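Local coordinates for ActII protein (Streptomyces coelicolor, PDB 2OPT), which acts as a TetR-family transcriptional repressor that binds actinorhodin and its precursor (S)-DNPA, and probably recognises DNA through a helix-turn-helix, at the interface of chains A and B. Residues are numbered along the deposited sequence; one frame, centred on the assembly and turned at random. Chains: chain A/B, ActII protein.

The interface of chains A and B. Residues chain A 184-185, 188, 192; chain B 115, 118, 122.
The carboxylate of B:Glu115 meets A:Asn184 and A:Leu185 at the start of helix 183-187, in an outlying patch of the two-fold dimer interface of this TetR-family repressor. Its two oxygens cap the first turn as a partner-supplied helix cap. OE1 of B:Glu115 accepts the backbone N of A:Leu185 at 2.8 Å, on its syn side and slightly out of the carboxylate plane. OE2 of B:Glu115 takes the backbone N of A:Asn184 at 3.1 Å with its syn lone pair. The same OE2 of B:Glu115 receives the side-chain amide ND2 of A:Asn184 at 2.9 Å, this time from above the carboxylate plane. Three bonds thus fix the carboxylate's rotation, and the helix start would probably stabilise its negative charge. B:Glu115 reaches this place with CG anti to its own backbone N (chi1 176°) and a bend at chi2 that turns the carboxylate towards the helix start. An alanine here is likely to leave the two backbone N-H groups and ND2 without their acceptor, with the amide of A:Asn184 steered from its OD1 end by B:Arg122.

Packing is close at the base of the A:Asn184 side chain: its CB rests 3.8 Å from CB of B:Met118, and CD1 of A:Leu188 touches SD of B:Met118 at 3.7 Å. That same leucine methyl lies 3.7 Å from CD of B:Arg122, whose aliphatic stem runs antiparallel to the leucine side chain. Around B:Arg122 the geometry is less regular: NH2 of B:Arg122 donates to OD1 of A:Asn184 at 2.9 Å, but the bond is bent (137° at H). The planes stand 78° apart, unstacked, with OD1 tilted from the guanidinium plane. The loose side is A:Ile192, its CD1 4.3 Å from CG of B:Met118.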
# COMPACT_ATOMS: atom_id res chain seq x y z
N ASN A 184 -9.72 24.34 5.84
CA ASN A 184 -8.53 23.54 5.59
C ASN A 184 -8.51 22.91 4.21
O ASN A 184 -7.47 22.88 3.58
CB ASN A 184 -8.30 22.49 6.68
CG ASN A 184 -8.07 23.12 8.03
OD1 ASN A 184 -6.97 23.56 8.33
ND2 ASN A 184 -9.11 23.20 8.84
N LEU A 185 -9.65 22.40 3.75
CA LEU A 185 -9.67 21.81 2.41
C LEU A 185 -9.43 22.85 1.33
O LEU A 185 -8.72 22.56 0.36
CB LEU A 185 -10.94 21.02 2.11
CG LEU A 185 -11.18 19.80 2.99
CD1 LEU A 185 -12.39 19.08 2.46
CD2 LEU A 185 -10.02 18.86 3.08
N LEU A 188 -5.65 23.88 1.66
CA LEU A 188 -4.80 22.76 1.20
C LEU A 188 -5.17 22.08 -0.14
O LEU A 188 -4.60 21.02 -0.47
CB LEU A 188 -4.68 21.69 2.29
CG LEU A 188 -4.17 22.13 3.67
CD1 LEU A 188 -4.28 21.02 4.71
CD2 LEU A 188 -2.77 22.57 3.53
N ILE A 192 -3.26 18.74 -1.47
CA ILE A 192 -4.06 17.54 -1.38
C ILE A 192 -4.24 16.96 -2.76
O ILE A 192 -4.35 15.76 -2.94
CB ILE A 192 -5.44 17.80 -0.72
CG1 ILE A 192 -5.25 18.29 0.71
CG2 ILE A 192 -6.30 16.55 -0.78
CD1 ILE A 192 -6.57 18.76 1.41
N GLU B 115 -11.62 17.35 6.28
CA GLU B 115 -11.55 18.71 6.84
C GLU B 115 -11.10 18.64 8.30
O GLU B 115 -10.17 19.33 8.70
CB GLU B 115 -12.91 19.40 6.70
CG GLU B 115 -13.03 20.80 7.32
CD GLU B 115 -12.08 21.82 6.74
OE1 GLU B 115 -11.78 21.81 5.50
OE2 GLU B 115 -11.62 22.64 7.55
N MET B 118 -7.49 17.33 8.58
CA MET B 118 -6.49 18.36 8.24
C MET B 118 -6.39 19.46 9.33
O MET B 118 -5.34 20.02 9.59
CB MET B 118 -6.83 18.98 6.89
CG MET B 118 -6.56 18.07 5.66
SD MET B 118 -4.86 17.44 5.55
CE MET B 118 -5.19 15.79 4.90
N ARG B 122 -2.73 20.02 10.88
CA ARG B 122 -2.11 21.35 10.83
C ARG B 122 -1.88 21.92 12.25
O ARG B 122 -0.92 22.66 12.50
CB ARG B 122 -3.01 22.29 10.04
CG ARG B 122 -3.10 21.96 8.57
CD ARG B 122 -3.86 23.03 7.79
NE ARG B 122 -3.22 24.36 7.82
CZ ARG B 122 -3.85 25.50 7.52
NH1 ARG B 122 -3.22 26.67 7.58
NH2 ARG B 122 -5.13 25.49 7.16